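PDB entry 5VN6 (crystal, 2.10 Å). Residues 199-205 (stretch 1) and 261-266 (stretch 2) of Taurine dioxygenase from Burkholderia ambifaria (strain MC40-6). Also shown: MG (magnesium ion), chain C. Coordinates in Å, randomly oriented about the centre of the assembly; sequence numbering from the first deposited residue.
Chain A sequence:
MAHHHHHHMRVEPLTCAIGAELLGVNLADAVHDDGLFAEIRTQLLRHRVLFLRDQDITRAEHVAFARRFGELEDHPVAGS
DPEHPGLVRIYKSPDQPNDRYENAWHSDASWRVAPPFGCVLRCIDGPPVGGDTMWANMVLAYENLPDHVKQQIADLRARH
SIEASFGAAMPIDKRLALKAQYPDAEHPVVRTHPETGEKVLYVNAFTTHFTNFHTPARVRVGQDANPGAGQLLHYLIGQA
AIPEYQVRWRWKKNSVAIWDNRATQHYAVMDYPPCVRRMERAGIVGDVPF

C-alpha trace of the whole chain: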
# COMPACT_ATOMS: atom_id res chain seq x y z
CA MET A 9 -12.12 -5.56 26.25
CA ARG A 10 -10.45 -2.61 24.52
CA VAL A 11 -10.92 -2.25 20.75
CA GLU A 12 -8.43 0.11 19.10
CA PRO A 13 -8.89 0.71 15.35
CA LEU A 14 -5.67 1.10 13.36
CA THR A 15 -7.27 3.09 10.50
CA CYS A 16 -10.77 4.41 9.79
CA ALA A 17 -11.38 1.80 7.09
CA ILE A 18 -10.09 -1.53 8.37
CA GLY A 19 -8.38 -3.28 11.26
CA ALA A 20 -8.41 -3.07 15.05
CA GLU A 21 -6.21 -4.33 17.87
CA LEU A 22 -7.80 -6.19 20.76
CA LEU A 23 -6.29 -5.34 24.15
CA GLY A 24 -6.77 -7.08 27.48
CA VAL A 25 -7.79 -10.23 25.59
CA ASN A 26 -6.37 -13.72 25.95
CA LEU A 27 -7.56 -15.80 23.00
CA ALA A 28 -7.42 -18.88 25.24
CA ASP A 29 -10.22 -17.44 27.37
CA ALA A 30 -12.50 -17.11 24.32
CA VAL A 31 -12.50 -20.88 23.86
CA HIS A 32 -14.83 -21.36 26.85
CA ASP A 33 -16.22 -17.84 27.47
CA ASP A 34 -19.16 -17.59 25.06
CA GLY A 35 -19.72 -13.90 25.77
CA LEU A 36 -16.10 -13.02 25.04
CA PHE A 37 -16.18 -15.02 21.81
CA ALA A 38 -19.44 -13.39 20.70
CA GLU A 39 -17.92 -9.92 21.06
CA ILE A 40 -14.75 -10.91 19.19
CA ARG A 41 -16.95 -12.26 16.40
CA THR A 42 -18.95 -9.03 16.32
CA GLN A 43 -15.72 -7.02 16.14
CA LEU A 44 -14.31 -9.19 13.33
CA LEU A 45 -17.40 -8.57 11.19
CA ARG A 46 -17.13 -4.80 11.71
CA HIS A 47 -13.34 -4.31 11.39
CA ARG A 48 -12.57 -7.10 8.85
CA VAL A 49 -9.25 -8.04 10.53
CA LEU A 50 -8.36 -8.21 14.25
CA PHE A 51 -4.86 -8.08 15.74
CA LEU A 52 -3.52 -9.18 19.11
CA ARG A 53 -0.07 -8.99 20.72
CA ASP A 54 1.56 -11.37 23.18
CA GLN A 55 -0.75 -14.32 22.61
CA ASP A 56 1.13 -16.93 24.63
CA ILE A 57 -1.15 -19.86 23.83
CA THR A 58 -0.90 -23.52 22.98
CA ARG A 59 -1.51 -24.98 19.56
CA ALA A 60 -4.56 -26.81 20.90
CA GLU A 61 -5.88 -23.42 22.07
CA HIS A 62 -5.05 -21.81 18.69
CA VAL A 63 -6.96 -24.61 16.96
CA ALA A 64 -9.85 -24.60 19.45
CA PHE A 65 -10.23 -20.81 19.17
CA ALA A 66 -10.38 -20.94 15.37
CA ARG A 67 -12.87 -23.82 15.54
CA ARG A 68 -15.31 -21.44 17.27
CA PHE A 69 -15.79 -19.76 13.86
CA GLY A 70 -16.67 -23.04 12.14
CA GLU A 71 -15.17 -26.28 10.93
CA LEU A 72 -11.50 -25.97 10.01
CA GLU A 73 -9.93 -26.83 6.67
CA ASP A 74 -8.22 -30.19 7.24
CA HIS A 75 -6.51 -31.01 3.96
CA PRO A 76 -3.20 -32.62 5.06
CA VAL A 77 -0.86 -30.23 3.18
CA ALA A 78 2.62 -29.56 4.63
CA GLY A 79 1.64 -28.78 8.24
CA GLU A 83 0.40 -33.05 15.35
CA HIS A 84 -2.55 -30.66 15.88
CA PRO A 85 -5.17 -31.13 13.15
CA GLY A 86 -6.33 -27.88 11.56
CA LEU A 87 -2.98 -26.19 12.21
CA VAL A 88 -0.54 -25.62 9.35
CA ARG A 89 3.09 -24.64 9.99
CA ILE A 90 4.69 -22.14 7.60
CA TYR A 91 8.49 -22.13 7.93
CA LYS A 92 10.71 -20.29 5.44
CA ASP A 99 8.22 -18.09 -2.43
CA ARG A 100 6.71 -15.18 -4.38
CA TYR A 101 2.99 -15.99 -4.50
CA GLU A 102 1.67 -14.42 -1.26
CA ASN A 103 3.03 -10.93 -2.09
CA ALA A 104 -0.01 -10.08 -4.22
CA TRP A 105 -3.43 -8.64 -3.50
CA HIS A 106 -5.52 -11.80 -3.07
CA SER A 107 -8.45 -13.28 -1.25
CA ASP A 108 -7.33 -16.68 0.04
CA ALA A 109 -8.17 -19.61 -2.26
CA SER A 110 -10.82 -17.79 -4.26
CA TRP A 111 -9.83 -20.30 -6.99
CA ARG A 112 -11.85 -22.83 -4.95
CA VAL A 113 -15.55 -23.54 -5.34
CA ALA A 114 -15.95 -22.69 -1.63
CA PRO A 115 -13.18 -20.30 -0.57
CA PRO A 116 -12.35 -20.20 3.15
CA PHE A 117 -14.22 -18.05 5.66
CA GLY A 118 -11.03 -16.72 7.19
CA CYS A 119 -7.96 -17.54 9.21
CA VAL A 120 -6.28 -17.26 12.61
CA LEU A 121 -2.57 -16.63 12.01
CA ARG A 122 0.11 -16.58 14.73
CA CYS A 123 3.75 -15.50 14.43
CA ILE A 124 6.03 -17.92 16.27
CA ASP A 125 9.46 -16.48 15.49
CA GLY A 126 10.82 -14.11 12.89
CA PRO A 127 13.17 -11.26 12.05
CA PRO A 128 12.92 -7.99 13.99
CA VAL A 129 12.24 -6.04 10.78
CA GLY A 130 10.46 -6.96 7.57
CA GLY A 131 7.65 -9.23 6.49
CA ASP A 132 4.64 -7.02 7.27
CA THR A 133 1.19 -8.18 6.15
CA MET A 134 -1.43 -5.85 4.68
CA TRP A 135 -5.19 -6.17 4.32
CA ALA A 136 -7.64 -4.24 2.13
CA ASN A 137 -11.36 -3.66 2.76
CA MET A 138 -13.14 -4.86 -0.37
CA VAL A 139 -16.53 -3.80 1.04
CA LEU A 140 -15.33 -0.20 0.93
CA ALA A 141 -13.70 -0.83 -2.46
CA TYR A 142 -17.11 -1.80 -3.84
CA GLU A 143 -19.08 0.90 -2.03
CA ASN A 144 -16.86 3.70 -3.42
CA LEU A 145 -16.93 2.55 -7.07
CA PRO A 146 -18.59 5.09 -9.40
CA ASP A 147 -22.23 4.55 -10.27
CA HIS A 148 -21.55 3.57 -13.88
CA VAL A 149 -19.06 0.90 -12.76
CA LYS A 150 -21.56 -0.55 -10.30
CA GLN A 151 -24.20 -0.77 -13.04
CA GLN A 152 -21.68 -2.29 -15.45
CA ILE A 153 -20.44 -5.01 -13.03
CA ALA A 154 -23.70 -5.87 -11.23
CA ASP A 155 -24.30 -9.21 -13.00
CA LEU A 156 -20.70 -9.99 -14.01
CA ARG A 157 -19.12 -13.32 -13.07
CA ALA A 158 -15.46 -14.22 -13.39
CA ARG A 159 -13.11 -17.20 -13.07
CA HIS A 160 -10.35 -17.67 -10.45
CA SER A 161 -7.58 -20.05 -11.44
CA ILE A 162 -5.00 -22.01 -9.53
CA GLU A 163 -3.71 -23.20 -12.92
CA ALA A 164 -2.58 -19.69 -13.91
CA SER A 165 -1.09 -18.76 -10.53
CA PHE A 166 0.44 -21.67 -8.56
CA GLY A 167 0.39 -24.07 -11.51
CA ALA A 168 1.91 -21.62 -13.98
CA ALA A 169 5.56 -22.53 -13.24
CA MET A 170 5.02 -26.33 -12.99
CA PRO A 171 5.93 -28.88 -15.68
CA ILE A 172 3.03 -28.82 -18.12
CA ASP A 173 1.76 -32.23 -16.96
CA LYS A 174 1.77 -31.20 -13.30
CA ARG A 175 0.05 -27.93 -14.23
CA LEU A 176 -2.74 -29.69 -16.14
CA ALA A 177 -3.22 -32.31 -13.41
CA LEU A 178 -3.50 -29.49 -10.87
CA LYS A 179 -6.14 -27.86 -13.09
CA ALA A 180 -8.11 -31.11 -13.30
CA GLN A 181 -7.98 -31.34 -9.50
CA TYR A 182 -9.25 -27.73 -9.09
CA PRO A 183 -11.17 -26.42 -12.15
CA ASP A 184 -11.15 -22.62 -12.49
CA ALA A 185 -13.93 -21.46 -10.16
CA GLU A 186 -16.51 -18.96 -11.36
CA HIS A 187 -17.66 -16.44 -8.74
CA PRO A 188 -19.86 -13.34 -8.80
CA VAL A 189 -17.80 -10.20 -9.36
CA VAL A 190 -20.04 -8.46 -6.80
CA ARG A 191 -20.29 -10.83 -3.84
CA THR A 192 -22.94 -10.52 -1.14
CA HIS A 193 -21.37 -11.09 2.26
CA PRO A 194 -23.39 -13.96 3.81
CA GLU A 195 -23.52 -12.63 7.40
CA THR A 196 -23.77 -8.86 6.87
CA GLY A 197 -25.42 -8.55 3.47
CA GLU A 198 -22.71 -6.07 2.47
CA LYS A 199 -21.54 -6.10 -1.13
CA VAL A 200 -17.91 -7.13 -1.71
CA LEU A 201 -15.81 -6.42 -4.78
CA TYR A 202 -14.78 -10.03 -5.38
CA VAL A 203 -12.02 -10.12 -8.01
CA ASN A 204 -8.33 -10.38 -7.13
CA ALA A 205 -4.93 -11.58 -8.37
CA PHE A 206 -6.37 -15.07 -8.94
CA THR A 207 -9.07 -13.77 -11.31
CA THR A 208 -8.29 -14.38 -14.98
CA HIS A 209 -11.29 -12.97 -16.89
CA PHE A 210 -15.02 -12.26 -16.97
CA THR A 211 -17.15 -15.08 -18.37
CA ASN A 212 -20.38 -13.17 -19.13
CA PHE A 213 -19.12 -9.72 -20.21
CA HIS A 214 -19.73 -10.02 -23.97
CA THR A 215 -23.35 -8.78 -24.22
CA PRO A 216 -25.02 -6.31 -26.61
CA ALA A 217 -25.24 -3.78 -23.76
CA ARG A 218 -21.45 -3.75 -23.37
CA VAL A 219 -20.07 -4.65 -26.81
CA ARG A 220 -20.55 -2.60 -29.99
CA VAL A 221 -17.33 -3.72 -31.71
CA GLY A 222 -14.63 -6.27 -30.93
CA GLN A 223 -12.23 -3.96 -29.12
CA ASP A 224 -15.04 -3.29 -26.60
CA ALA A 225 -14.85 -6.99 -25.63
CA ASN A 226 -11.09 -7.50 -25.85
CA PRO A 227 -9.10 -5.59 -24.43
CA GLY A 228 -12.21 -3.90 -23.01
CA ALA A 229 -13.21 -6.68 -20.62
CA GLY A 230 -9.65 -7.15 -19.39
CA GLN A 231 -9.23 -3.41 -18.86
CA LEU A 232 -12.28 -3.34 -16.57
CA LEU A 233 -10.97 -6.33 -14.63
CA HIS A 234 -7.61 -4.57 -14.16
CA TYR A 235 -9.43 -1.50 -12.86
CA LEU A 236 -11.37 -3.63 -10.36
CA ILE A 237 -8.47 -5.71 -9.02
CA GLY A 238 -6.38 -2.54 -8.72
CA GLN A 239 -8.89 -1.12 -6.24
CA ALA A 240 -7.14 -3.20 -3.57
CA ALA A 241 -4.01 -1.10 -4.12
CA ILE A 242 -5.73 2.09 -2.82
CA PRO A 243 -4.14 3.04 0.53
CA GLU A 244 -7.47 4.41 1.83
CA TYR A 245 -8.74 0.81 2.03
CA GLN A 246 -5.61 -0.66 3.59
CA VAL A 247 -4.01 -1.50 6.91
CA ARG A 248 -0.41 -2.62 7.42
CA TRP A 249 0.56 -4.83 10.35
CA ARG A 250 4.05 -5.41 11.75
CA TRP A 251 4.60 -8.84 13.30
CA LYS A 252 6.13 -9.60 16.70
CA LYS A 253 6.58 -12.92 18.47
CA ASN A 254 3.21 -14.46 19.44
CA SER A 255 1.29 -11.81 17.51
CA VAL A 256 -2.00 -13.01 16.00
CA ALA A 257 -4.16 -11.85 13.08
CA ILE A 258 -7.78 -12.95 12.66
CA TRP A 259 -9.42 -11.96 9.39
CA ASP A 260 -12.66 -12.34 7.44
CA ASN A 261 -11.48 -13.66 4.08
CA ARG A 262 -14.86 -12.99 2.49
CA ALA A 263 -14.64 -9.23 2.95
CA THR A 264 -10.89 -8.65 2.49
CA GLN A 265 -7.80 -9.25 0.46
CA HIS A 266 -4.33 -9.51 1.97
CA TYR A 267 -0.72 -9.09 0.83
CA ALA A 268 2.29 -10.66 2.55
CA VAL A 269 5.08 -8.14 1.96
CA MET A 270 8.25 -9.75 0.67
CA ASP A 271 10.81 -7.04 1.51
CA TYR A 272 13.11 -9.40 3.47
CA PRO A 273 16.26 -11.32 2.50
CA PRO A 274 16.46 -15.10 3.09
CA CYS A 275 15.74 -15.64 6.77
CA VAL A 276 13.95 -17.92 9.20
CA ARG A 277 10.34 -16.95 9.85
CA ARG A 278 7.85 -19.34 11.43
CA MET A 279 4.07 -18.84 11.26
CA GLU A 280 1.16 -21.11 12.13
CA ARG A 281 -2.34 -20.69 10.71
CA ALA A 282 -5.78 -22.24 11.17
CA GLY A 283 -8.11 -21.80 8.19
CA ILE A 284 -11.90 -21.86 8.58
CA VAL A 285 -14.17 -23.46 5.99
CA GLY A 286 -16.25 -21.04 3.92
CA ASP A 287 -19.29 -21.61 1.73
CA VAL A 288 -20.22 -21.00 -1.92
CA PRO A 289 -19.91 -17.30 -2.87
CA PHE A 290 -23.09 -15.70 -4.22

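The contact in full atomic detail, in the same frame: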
# COMPACT_ATOMS: atom_id res chain seq x y z
N LYS A 199 -22.10 -5.71 0.16
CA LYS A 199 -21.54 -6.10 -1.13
C LYS A 199 -20.01 -5.99 -1.10
O LYS A 199 -19.45 -5.06 -0.52
CB LYS A 199 -22.15 -5.27 -2.25
CG LYS A 199 -23.64 -5.59 -2.48
CD LYS A 199 -24.17 -4.91 -3.75
CE LYS A 199 -25.68 -5.10 -3.91
NZ LYS A 199 -26.19 -4.43 -5.14
N VAL A 200 -19.36 -7.00 -1.69
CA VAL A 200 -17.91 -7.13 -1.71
C VAL A 200 -17.45 -7.13 -3.16
O VAL A 200 -17.98 -7.89 -3.98
CB VAL A 200 -17.46 -8.43 -1.00
CG1 VAL A 200 -15.92 -8.49 -0.90
CG2 VAL A 200 -18.12 -8.54 0.36
N LEU A 201 -16.47 -6.30 -3.48
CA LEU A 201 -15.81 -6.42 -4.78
C LEU A 201 -14.94 -7.66 -4.76
O LEU A 201 -13.89 -7.70 -4.09
CB LEU A 201 -15.02 -5.15 -5.10
CG LEU A 201 -14.24 -5.18 -6.43
CD1 LEU A 201 -15.17 -5.46 -7.63
CD2 LEU A 201 -13.44 -3.88 -6.61
N TYR A 202 -15.35 -8.69 -5.51
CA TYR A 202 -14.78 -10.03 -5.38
C TYR A 202 -14.02 -10.48 -6.64
O TYR A 202 -14.31 -11.54 -7.21
CB TYR A 202 -15.90 -11.02 -5.02
CG TYR A 202 -15.37 -12.29 -4.42
CD1 TYR A 202 -15.57 -13.51 -5.03
CD2 TYR A 202 -14.63 -12.26 -3.23
CE1 TYR A 202 -15.07 -14.68 -4.50
CE2 TYR A 202 -14.11 -13.41 -2.69
CZ TYR A 202 -14.34 -14.63 -3.34
OH TYR A 202 -13.84 -15.79 -2.82
N VAL A 203 -13.04 -9.69 -7.06
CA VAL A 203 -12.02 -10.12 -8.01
C VAL A 203 -10.66 -9.76 -7.43
O VAL A 203 -10.52 -8.78 -6.69
CB VAL A 203 -12.22 -9.47 -9.41
CG1 VAL A 203 -13.50 -10.02 -10.06
CG2 VAL A 203 -12.25 -7.91 -9.29
N ASN A 204 -9.65 -10.57 -7.73
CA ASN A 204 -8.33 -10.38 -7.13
C ASN A 204 -7.28 -10.97 -8.07
O ASN A 204 -7.57 -11.30 -9.23
CB ASN A 204 -8.28 -10.98 -5.71
CG ASN A 204 -8.27 -12.51 -5.70
OD1 ASN A 204 -7.23 -13.13 -5.88
ND2 ASN A 204 -9.43 -13.11 -5.43
N ALA A 205 -6.05 -11.13 -7.55
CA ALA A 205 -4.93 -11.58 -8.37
C ALA A 205 -5.19 -12.94 -9.00
O ALA A 205 -4.65 -13.25 -10.06
CB ALA A 205 -3.63 -11.61 -7.55
N ASN A 261 -11.99 -13.53 5.44
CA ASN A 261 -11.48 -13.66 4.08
C ASN A 261 -12.53 -13.31 3.04
O ASN A 261 -12.17 -13.01 1.89
CB ASN A 261 -10.96 -15.09 3.89
CG ASN A 261 -10.24 -15.29 2.58
OD1 ASN A 261 -9.26 -14.58 2.27
ND2 ASN A 261 -10.67 -16.30 1.82
N ARG A 262 -13.80 -13.30 3.42
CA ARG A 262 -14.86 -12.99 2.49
C ARG A 262 -14.90 -11.52 2.16
O ARG A 262 -15.26 -11.14 1.04
CB ARG A 262 -16.21 -13.44 3.07
CG ARG A 262 -16.19 -14.86 3.56
CD ARG A 262 -17.35 -15.15 4.51
NE ARG A 262 -17.24 -14.39 5.75
CZ ARG A 262 -18.05 -14.57 6.78
NH1 ARG A 262 -19.02 -15.49 6.72
NH2 ARG A 262 -17.90 -13.84 7.87
N ALA A 263 -14.52 -10.67 3.11
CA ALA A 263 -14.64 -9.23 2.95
C ALA A 263 -13.33 -8.55 2.60
O ALA A 263 -13.33 -7.34 2.35
CB ALA A 263 -15.20 -8.59 4.23
N THR A 264 -12.21 -9.26 2.60
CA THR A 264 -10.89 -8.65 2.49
C THR A 264 -10.04 -9.32 1.43
O THR A 264 -10.32 -10.44 0.97
CB THR A 264 -10.12 -8.73 3.83
OG1 THR A 264 -9.87 -10.11 4.14
CG2 THR A 264 -10.93 -8.09 4.95
N GLN A 265 -8.97 -8.63 1.06
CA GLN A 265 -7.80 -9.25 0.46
C GLN A 265 -6.61 -8.98 1.37
O GLN A 265 -6.66 -8.10 2.23
CB GLN A 265 -7.55 -8.72 -0.97
CG GLN A 265 -8.79 -8.86 -1.84
CD GLN A 265 -8.59 -8.43 -3.25
OE1 GLN A 265 -7.47 -8.15 -3.70
NE2 GLN A 265 -9.69 -8.36 -3.98
N HIS A 266 -5.54 -9.77 1.22
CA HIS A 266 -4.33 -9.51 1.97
C HIS A 266 -3.12 -9.63 1.06
O HIS A 266 -3.20 -10.11 -0.08
CB HIS A 266 -4.20 -10.43 3.19
CG HIS A 266 -4.19 -11.88 2.86
ND1 HIS A 266 -5.35 -12.63 2.79
CD2 HIS A 266 -3.17 -12.73 2.60
CE1 HIS A 266 -5.03 -13.88 2.48
NE2 HIS A 266 -3.72 -13.96 2.37
MG MG C . -2.84 -15.73 1.66
O HOH W 1 -12.09 -9.38 -3.00

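The two stretches meet in a small, largely buried contact in which one glutamine amide reaches the backbone of the opposing segment, directly and through a water, while a valine packs against a turn. Only 239 Å² is buried between them, counting both sides, and the touching segments run at 45° to one another. Their CA atoms come to 6.1 Å between Val-200 CA and Ala-263 CA, and stand 7.7 Å apart between Asn-204 CA and Gln-265 CA, a gap that a long side chain can span.

Gln-265 fills that gap and has the largest area covered by the other stretch, 62 Å². Its CA-to-CB bond points toward stretch 1, and the m, t setting of chi1 and chi2 extends the chain so that the amide lies beside the backbone of residues 201 to 204. There Gln-265 NE2 donates a hydrogen bond to Val-203 O at 2.9 Å, with an N-H...O angle of 133°, somewhat bent. The same nitrogen donates to water 1, with Gln-265 NE2 2.8 Å from the water oxygen, and the water in turn donates to Leu-201 O at 2.7 Å. The direct separation of Leu-201 O and Gln-265 NE2 is 4.3 Å, too long for a hydrogen bond, and the water closes it. A primary amide suits this position because its two N-H groups can serve two acceptors. Leu-201 O belongs to the last residue of the strand, whereas Val-203 O lies in the loop that follows.

Asn-204 adds packing at this end: its CB lies 3.4 Å from Gln-265 NE2. Although its CA-to-CB bond points toward stretch 2, the end of the side chain leads away, and its amide atoms are hydrogen-bonded outside this contact.

At the other end, Val-200 directs its side chain toward the turn that precedes the strand of stretch 2. With chi1 at t, Val-200 CG1 comes within 3.3 Å of Arg-262 O and 4.1 Å of Ala-263 CA. The compact branched side chain fits this short spacing, and the CB of Ala-263 points away. Arg-262 contributes through its backbone; its guanidinium extends away and finds its hydrogen bonds outside the contact. The Tyr-202 ring grazes the same carbonyl obliquely, with Tyr-202 CD2 4.5 Å from Arg-262 O.

Thr-264 and His-266, flanking Gln-265 in the strand, take no part in the contact. His-266 instead binds the magnesium ion, with His-266 NE2 2.1 Å from MG, so the residue next to the anchoring glutamine is a metal ligand.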